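Glutathione S-transferase domain (Xanthobacter autotrophicus, PDB 4HZ2) binds glutathione and probably catalyses its transfer to electrophilic compounds. Local coordinates at residues Ser31-Lys36 with Arg86-Ile91; Tyr121-Tyr126 with Leu181-Tyr186; Glu168-Leu171 with Gly175-Ile178. All blocks are in the same frame, centred on the assembly; numbering follows the deposited sequence.

Contact 1. Residues Ser31-Lys36 with Arg86-Ile91. With GSH (glutathione), chain F.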
# COMPACT_ATOMS: atom_id res chain seq x y z
N SER B 31 -8.17 16.40 1.85
CA SER B 31 -7.63 15.04 1.67
C SER B 31 -6.39 14.77 2.52
O SER B 31 -5.40 15.53 2.50
CB SER B 31 -7.23 14.84 0.20
OG SER B 31 -6.41 13.67 0.03
N GLY B 32 -6.44 13.68 3.30
CA GLY B 32 -5.31 13.26 4.11
C GLY B 32 -4.14 12.83 3.25
O GLY B 32 -2.98 13.08 3.61
N ASN B 33 -4.42 12.16 2.13
CA ASN B 33 -3.31 11.73 1.24
C ASN B 33 -2.59 12.94 0.66
O ASN B 33 -1.35 12.93 0.54
CB ASN B 33 -3.79 10.78 0.14
CG ASN B 33 -4.18 9.42 0.70
OD1 ASN B 33 -3.48 8.86 1.55
ND2 ASN B 33 -5.33 8.89 0.24
N CYS B 34 -3.34 14.00 0.34
CA CYS B 34 -2.73 15.22 -0.18
C CYS B 34 -2.00 15.97 0.93
O CYS B 34 -0.93 16.53 0.68
CB CYS B 34 -3.82 16.09 -0.82
SG CYS B 34 -4.51 15.26 -2.30
N TRP B 35 -2.55 15.95 2.15
CA TRP B 35 -1.86 16.51 3.30
C TRP B 35 -0.44 15.89 3.45
O TRP B 35 0.51 16.61 3.81
CB TRP B 35 -2.70 16.34 4.58
CG TRP B 35 -2.01 16.72 5.84
CD1 TRP B 35 -2.06 17.94 6.49
CD2 TRP B 35 -1.15 15.88 6.63
NE1 TRP B 35 -1.27 17.91 7.62
CE2 TRP B 35 -0.71 16.65 7.74
CE3 TRP B 35 -0.70 14.56 6.50
CZ2 TRP B 35 0.15 16.13 8.71
CZ3 TRP B 35 0.16 14.04 7.48
CH2 TRP B 35 0.56 14.83 8.57
N LYS B 36 -0.31 14.57 3.23
CA LYS B 36 1.01 13.92 3.37
C LYS B 36 2.03 14.63 2.50
O LYS B 36 3.17 14.90 2.93
CB LYS B 36 1.00 12.45 2.95
CG LYS B 36 0.13 11.54 3.85
CD LYS B 36 -0.10 10.20 3.18
CE LYS B 36 -1.05 9.27 3.91
NZ LYS B 36 -1.25 8.02 3.13
N ARG B 86 3.75 10.47 -8.00
CA ARG B 86 2.41 10.08 -7.55
C ARG B 86 2.52 9.11 -6.38
O ARG B 86 3.64 8.67 -6.02
CB ARG B 86 1.71 9.39 -8.68
CG ARG B 86 2.57 8.26 -9.22
CD ARG B 86 1.89 7.48 -10.30
NE ARG B 86 2.77 6.45 -10.85
CZ ARG B 86 2.43 5.67 -11.88
NH1 ARG B 86 1.23 5.83 -12.42
NH2 ARG B 86 3.27 4.74 -12.36
N GLU B 87 1.36 8.76 -5.80
CA GLU B 87 1.26 7.87 -4.62
C GLU B 87 1.79 8.56 -3.37
O GLU B 87 3.00 8.71 -3.17
CB GLU B 87 1.95 6.50 -4.82
CG GLU B 87 1.23 5.63 -5.84
CD GLU B 87 -0.17 5.28 -5.36
OE1 GLU B 87 -0.32 5.04 -4.12
OE2 GLU B 87 -1.10 5.23 -6.19
N SER B 88 0.88 8.96 -2.49
CA SER B 88 1.27 9.76 -1.34
C SER B 88 2.40 9.16 -0.52
O SER B 88 3.24 9.89 -0.03
CB SER B 88 0.06 10.10 -0.45
OG SER B 88 -0.49 8.93 0.12
N ASN B 89 2.40 7.84 -0.31
CA ASN B 89 3.44 7.26 0.52
C ASN B 89 4.79 7.19 -0.23
O ASN B 89 5.88 7.24 0.41
CB ASN B 89 3.03 5.90 1.07
CG ASN B 89 1.95 6.00 2.17
OD1 ASN B 89 1.52 7.09 2.56
ND2 ASN B 89 1.54 4.85 2.68
N ALA B 90 4.74 7.08 -1.56
CA ALA B 90 5.96 7.19 -2.39
C ALA B 90 6.48 8.62 -2.36
O ALA B 90 7.68 8.84 -2.34
CB ALA B 90 5.69 6.76 -3.84
N ILE B 91 5.57 9.59 -2.33
CA ILE B 91 5.98 11.02 -2.21
C ILE B 91 6.66 11.26 -0.84
O ILE B 91 7.67 11.95 -0.73
CB ILE B 91 4.79 11.95 -2.42
CG1 ILE B 91 4.36 11.88 -3.90
CG2 ILE B 91 5.11 13.40 -2.03
CD1 ILE B 91 2.95 12.37 -4.17
N1 GSH F . -2.75 5.06 -3.10
CA1 GSH F . -3.12 6.49 -3.37
C1 GSH F . -2.26 7.44 -2.55
O11 GSH F . -1.83 8.49 -3.10
O12 GSH F . -2.01 7.15 -1.34
CB1 GSH F . -4.58 6.77 -3.06
CG1 GSH F . -4.87 8.23 -3.36
CD1 GSH F . -6.35 8.50 -3.49
OE1 GSH F . -7.18 7.64 -3.17
N2 GSH F . -6.68 9.73 -3.94
CA2 GSH F . -8.07 10.15 -4.06
C2 GSH F . -8.44 10.40 -5.50
O2 GSH F . -7.64 10.97 -6.26
CB2 GSH F . -8.34 11.33 -3.08
SG2 GSH F . -7.81 11.07 -1.33
N3 GSH F . -9.64 9.98 -5.91
CA3 GSH F . -9.84 9.34 -7.21
C3 GSH F . -10.68 10.14 -8.19
O31 GSH F . -10.76 9.72 -9.38
O32 GSH F . -11.26 11.17 -7.79

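Contact 2. Residues Tyr121-Tyr126 with Leu181-Tyr186. With GSH (glutathione), chain C.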
# COMPACT_ATOMS: atom_id res chain seq x y z
N TYR B 121 -3.10 -0.59 3.07
CA TYR B 121 -3.89 -1.80 2.89
C TYR B 121 -4.95 -1.99 3.98
O TYR B 121 -6.06 -2.47 3.70
CB TYR B 121 -2.96 -3.05 2.90
CG TYR B 121 -3.66 -4.23 2.28
CD1 TYR B 121 -4.32 -5.18 3.06
CD2 TYR B 121 -3.73 -4.35 0.89
CE1 TYR B 121 -4.99 -6.24 2.47
CE2 TYR B 121 -4.40 -5.39 0.28
CZ TYR B 121 -5.03 -6.34 1.07
OH TYR B 121 -5.70 -7.37 0.43
N SER B 122 -4.61 -1.61 5.21
CA SER B 122 -5.41 -1.99 6.38
C SER B 122 -6.03 -0.80 7.12
O SER B 122 -6.86 -1.00 8.02
CB SER B 122 -4.55 -2.79 7.38
OG SER B 122 -4.12 -4.02 6.81
N HIS B 123 -5.66 0.42 6.77
CA HIS B 123 -6.08 1.58 7.56
C HIS B 123 -6.80 2.59 6.69
O HIS B 123 -8.00 2.86 6.89
CB HIS B 123 -4.84 2.16 8.25
CG HIS B 123 -5.07 3.38 9.10
ND1 HIS B 123 -5.18 4.66 8.57
CD2 HIS B 123 -5.10 3.53 10.45
CE1 HIS B 123 -5.31 5.53 9.56
NE2 HIS B 123 -5.24 4.87 10.71
N GLU B 124 -6.09 3.13 5.69
CA GLU B 124 -6.68 4.13 4.80
C GLU B 124 -8.04 3.69 4.20
O GLU B 124 -8.99 4.48 4.19
CB GLU B 124 -5.68 4.50 3.68
CG GLU B 124 -5.93 5.87 3.05
CD GLU B 124 -6.85 5.82 1.85
OE1 GLU B 124 -7.41 4.74 1.57
OE2 GLU B 124 -7.04 6.87 1.20
N PRO B 125 -8.12 2.46 3.66
CA PRO B 125 -9.40 2.09 3.00
C PRO B 125 -10.63 2.09 3.90
O PRO B 125 -11.75 1.99 3.39
CB PRO B 125 -9.12 0.68 2.44
CG PRO B 125 -7.63 0.61 2.34
CD PRO B 125 -7.10 1.39 3.52
N TYR B 126 -10.43 2.19 5.21
CA TYR B 126 -11.55 2.18 6.17
C TYR B 126 -11.74 3.53 6.83
O TYR B 126 -12.87 4.03 6.91
CB TYR B 126 -11.36 1.07 7.21
CG TYR B 126 -11.07 -0.22 6.50
CD1 TYR B 126 -12.01 -0.79 5.63
CD2 TYR B 126 -9.83 -0.84 6.62
CE1 TYR B 126 -11.73 -1.93 4.91
CE2 TYR B 126 -9.54 -2.00 5.93
CZ TYR B 126 -10.49 -2.54 5.06
OH TYR B 126 -10.20 -3.70 4.39
N LEU B 181 3.89 10.25 10.12
CA LEU B 181 3.16 11.16 9.23
C LEU B 181 2.07 10.42 8.43
O LEU B 181 0.93 10.89 8.35
CB LEU B 181 4.11 11.89 8.26
CG LEU B 181 5.20 12.79 8.86
CD1 LEU B 181 6.00 13.53 7.78
CD2 LEU B 181 4.56 13.80 9.83
N ALA B 182 2.42 9.26 7.85
CA ALA B 182 1.50 8.53 7.00
C ALA B 182 0.23 8.14 7.76
O ALA B 182 -0.87 8.22 7.21
CB ALA B 182 2.13 7.30 6.36
N LEU B 183 0.38 7.69 9.01
CA LEU B 183 -0.80 7.26 9.80
C LEU B 183 -1.48 8.43 10.50
O LEU B 183 -2.68 8.34 10.85
CB LEU B 183 -0.43 6.12 10.76
CG LEU B 183 -0.31 4.78 9.99
CD1 LEU B 183 0.69 3.82 10.61
CD2 LEU B 183 -1.67 4.11 9.77
N PHE B 184 -0.76 9.53 10.70
CA PHE B 184 -1.35 10.72 11.31
C PHE B 184 -2.35 11.38 10.35
O PHE B 184 -3.38 11.91 10.78
CB PHE B 184 -0.26 11.69 11.72
CG PHE B 184 -0.76 12.95 12.38
CD1 PHE B 184 -0.87 13.02 13.77
CD2 PHE B 184 -1.08 14.09 11.62
CE1 PHE B 184 -1.27 14.19 14.38
CE2 PHE B 184 -1.48 15.26 12.24
CZ PHE B 184 -1.59 15.30 13.62
N ALA B 185 -2.04 11.31 9.05
CA ALA B 185 -2.80 12.02 8.02
C ALA B 185 -4.31 11.90 8.22
O ALA B 185 -5.01 12.90 8.27
CB ALA B 185 -2.39 11.51 6.63
N TYR B 186 -4.82 10.67 8.31
CA TYR B 186 -6.25 10.47 8.57
C TYR B 186 -6.58 10.24 10.04
O TYR B 186 -7.68 10.58 10.48
CB TYR B 186 -6.82 9.34 7.71
CG TYR B 186 -6.89 9.75 6.26
CD1 TYR B 186 -7.91 10.57 5.79
CD2 TYR B 186 -5.92 9.32 5.36
CE1 TYR B 186 -8.00 10.93 4.45
CE2 TYR B 186 -5.98 9.69 4.03
CZ TYR B 186 -7.02 10.49 3.59
OH TYR B 186 -7.08 10.86 2.26
N1 GSH C . -0.67 -6.05 2.97
CA1 GSH C . -0.47 -7.49 3.26
C1 GSH C . 0.77 -7.99 2.56
O11 GSH C . 0.95 -7.57 1.40
O12 GSH C . 1.57 -8.75 3.13
CB1 GSH C . -1.70 -8.31 2.84
CG1 GSH C . -1.49 -9.77 3.23
CD1 GSH C . -2.81 -10.54 3.33
OE1 GSH C . -3.85 -10.07 2.93
N2 GSH C . -2.77 -11.76 3.88
CA2 GSH C . -3.99 -12.51 4.13
C2 GSH C . -4.13 -12.91 5.56
O2 GSH C . -3.16 -13.38 6.11
CB2 GSH C . -4.03 -13.75 3.24
SG2 GSH C . -5.60 -14.67 3.33
N3 GSH C . -5.30 -12.76 6.19
CA3 GSH C . -5.55 -13.60 7.35
C3 GSH C . -6.33 -12.97 8.45
O31 GSH C . -6.58 -13.66 9.48
O32 GSH C . -6.70 -11.79 8.31

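Contact 3. Residues Glu168-Leu171 with Gly175-Ile178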
# COMPACT_ATOMS: atom_id res chain seq x y z
N GLU B 168 5.57 2.10 22.95
CA GLU B 168 6.58 3.02 22.44
C GLU B 168 5.86 4.28 21.95
O GLU B 168 4.80 4.18 21.38
CB GLU B 168 7.32 2.41 21.25
CG GLU B 168 8.23 1.23 21.58
CD GLU B 168 9.41 1.60 22.47
OE1 GLU B 168 9.75 2.81 22.57
OE2 GLU B 168 10.01 0.66 23.08
N PRO B 169 6.44 5.47 22.18
CA PRO B 169 5.73 6.71 21.80
C PRO B 169 5.72 7.02 20.30
O PRO B 169 4.89 7.84 19.86
CB PRO B 169 6.50 7.80 22.56
CG PRO B 169 7.88 7.22 22.77
CD PRO B 169 7.60 5.75 23.05
N TRP B 170 6.61 6.38 19.53
CA TRP B 170 6.69 6.57 18.07
C TRP B 170 6.51 5.25 17.35
O TRP B 170 6.79 4.19 17.91
CB TRP B 170 8.05 7.18 17.70
CG TRP B 170 8.31 8.45 18.44
CD1 TRP B 170 9.24 8.64 19.44
CD2 TRP B 170 7.67 9.72 18.24
NE1 TRP B 170 9.21 9.96 19.87
CE2 TRP B 170 8.25 10.64 19.14
CE3 TRP B 170 6.64 10.17 17.39
CZ2 TRP B 170 7.84 11.97 19.23
CZ3 TRP B 170 6.23 11.51 17.47
CH2 TRP B 170 6.82 12.39 18.39
N LEU B 171 6.10 5.29 16.09
CA LEU B 171 5.89 4.04 15.34
C LEU B 171 7.18 3.24 15.07
O LEU B 171 7.15 2.01 15.01
CB LEU B 171 5.13 4.29 14.03
CG LEU B 171 3.65 4.65 14.25
CD1 LEU B 171 3.02 4.99 12.88
CD2 LEU B 171 2.87 3.54 14.96
N GLY B 175 12.24 8.02 17.58
CA GLY B 175 11.81 9.35 17.15
C GLY B 175 10.81 9.29 16.00
O GLY B 175 10.57 8.22 15.44
N PRO B 176 10.22 10.44 15.65
CA PRO B 176 9.22 10.52 14.57
C PRO B 176 9.83 10.24 13.18
O PRO B 176 10.99 10.62 12.91
CB PRO B 176 8.74 11.98 14.62
CG PRO B 176 9.81 12.72 15.34
CD PRO B 176 10.51 11.76 16.27
N THR B 177 9.03 9.62 12.32
CA THR B 177 9.46 9.31 10.95
C THR B 177 8.27 9.50 10.04
O THR B 177 7.16 9.82 10.51
CB THR B 177 9.96 7.84 10.80
OG1 THR B 177 8.87 6.95 11.13
CG2 THR B 177 11.19 7.55 11.69
N ILE B 178 8.45 9.28 8.73
CA ILE B 178 7.30 9.34 7.82
C ILE B 178 6.25 8.26 8.13
O ILE B 178 5.11 8.36 7.66
CB ILE B 178 7.70 9.24 6.33
CG1 ILE B 178 8.47 7.95 6.04
CG2 ILE B 178 8.50 10.48 5.93
CD1 ILE B 178 8.63 7.69 4.54

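Contact 1. Residues Ser31-Lys36 with Arg86-Ile91
K36 reaches across from one helix to S88 and N89 at the start of another, and its ammonium group organises the polar core between them. NZ donates hydrogen bonds to N89 OD1 at 3.0 Å, tilted 31° from the carbonyl plane, and to S88 OG at 3.2 Å. One turn back on its own helix, N33 OD1 receives the same NZ at 2.9 Å, almost head-on (C=O...donor angle 163°), while N33 ND2 donates to E124 of helix 107-137, holding the amide at both ends. Lysine is long enough for NZ to reach all three oxygens, and a salt bridge to E119, which also accepts ND2 of N89, makes burying the charge tolerable. With an alanine here, the oxygens of N33, S88 and N89 would probably lose their common donor and E119 its counter-charge.

The bonds to glutathione form a second group. S88 OG lies between its backbone N and carbonyl carbon (chi1 65°), where it can donate to O12 of the ligand at 2.8 Å, while S88 N makes a nearly straight 2.8 Å bond to O11. One serine thus grips both oxygens of the gamma-glutamyl carboxylate, and E87 OE1 accepts the ligand amine N1 at 2.6 Å.

S31, at the N-cap of helix 32-43, accepts C34 N through OG at 3.1 Å, and the same OG lies 3.3 Å from the cysteinyl sulfur SG2 of the ligand.

This is the glutathione-binding face of the thioredoxin-like N-terminal domain. Strand 84-86, at the sheet edge, runs through E87 into helix 88-96, which meets the beginning of helix 32-43; helices 107-137 and 178-187 of the same chain pack against the pair, and F117 of the second subunit packs on E87 and N89.

Contact 2. Residues Tyr121-Tyr126 with Leu181-Tyr186
The carboxylate of E124, whose CG leans on the ring of Y186, is held from two directions: OE2 accepts ND2 of N33 in the N-terminal domain, and OE1 bonds to the hydroxyl of Y121 of the second subunit. The reciprocal bond, from Y121 OH to E124 OE1 of that subunit, makes this a symmetric link across the dimer. The two segments belong to the all-helical C-terminal domain of the glutathione S-transferase fold, where short stretches of helices 107-137 and 178-187 run side by side, their axes 10.3 Å apart and inclined by 23°.

E124 meets Y186 through its aliphatic part: CG comes within 3.9 Å of CE2, approaching the ring obliquely, and the carboxylate plane stands 83° from that of the ring. A tyrosine suits this position because the same side chain offers its ring carbons to the glutamate's CG and a hydroxyl that accepts N33 N, in the first turn of helix 32-43.

H123 packs against L183. Its CG is anti to the backbone N (chi1 179°), which carries the imidazole across to the other helix. In one of the two modelled leucine conformers, methyl CD2 sits over the middle of the imidazole face, 3.5 Å from its centroid, in a CH-pi contact that is doubtful for the other conformer. At the ring edge CE1 is 4.5 Å from Y186 CB, and NE2 makes a weak hydrogen bond with T187.

Helix 107-137 is irregular here, with a wider pi-type turn at 121-123 and then P125, whose nitrogen has no hydrogen to donate. On Y121, the amine N1 of the glutathione bound to the second subunit lies over one ring face, 3.6 Å from CG.

Contact 3. Residues Glu168-Leu171 with Gly175-Ile178
The indole of W170 lies flat over the peptide link between G175 and P176, and the two residues share one face of it. At the pyrrole end, G175 CA stands over the five-membered ring, 3.8 Å from its centroid, in a CH-pi contact. At the benzene end, P176 CD does the same over the six-membered ring at 3.9 Å, only 14° off the ring normal. The side chains of W170 and P176 lie alongside each other and point the same way, and CZ3 meets P176 CB at 3.8 Å. With CG beside its own backbone N (chi1 -55°), the tryptophan swings its ring back across the turn, and P169 CB lies 4.2 Å above the plane on the opposite face, toward the rim.

Both segments belong to the loop that leads from helix 144-165 into helix 178-187 of the C-terminal domain. The second helix opens with a capping box, the Thr-X-X-Asp pattern familiar at this helix in glutathione S-transferases: T177 OG1 accepts A179 N, while D180 OD2 accepts T177 N. D180 OD1 also takes L171 N, tying the earlier segment to the same helix start.

A CB at G175 would point away from the indole but would be crowded by CD of P176, so glycine suits this backbone before proline. Proline brings a rigid ring and C-H groups polarised by the adjacent nitrogen, good partners for an electron-rich indole. V210 and R209 of helix 201-211 also pack on W170, and L213, in the loop that follows, touches both W170 and P176.

How the contacts relate
Contacts 1 and 2 are buried near the middle of the chain and both reach the second subunit, whereas contact 3 lies at the surface, away from the glutathione sites. Contact 1 joins two helices of the N-terminal domain by charged and polar groups; contact 2 joins two helices of the C-terminal domain chiefly by apolar and ring packing. N33 of contact 1 is bonded to both E124 and Y186 of contact 2, so the two meet across the domain interface. Contact 3, a stack with no hydrogen bond between its segments, lies in the loop that leads into helix 178-187, which supplies half of contact 2. Contacts 1 and 3 do not touch.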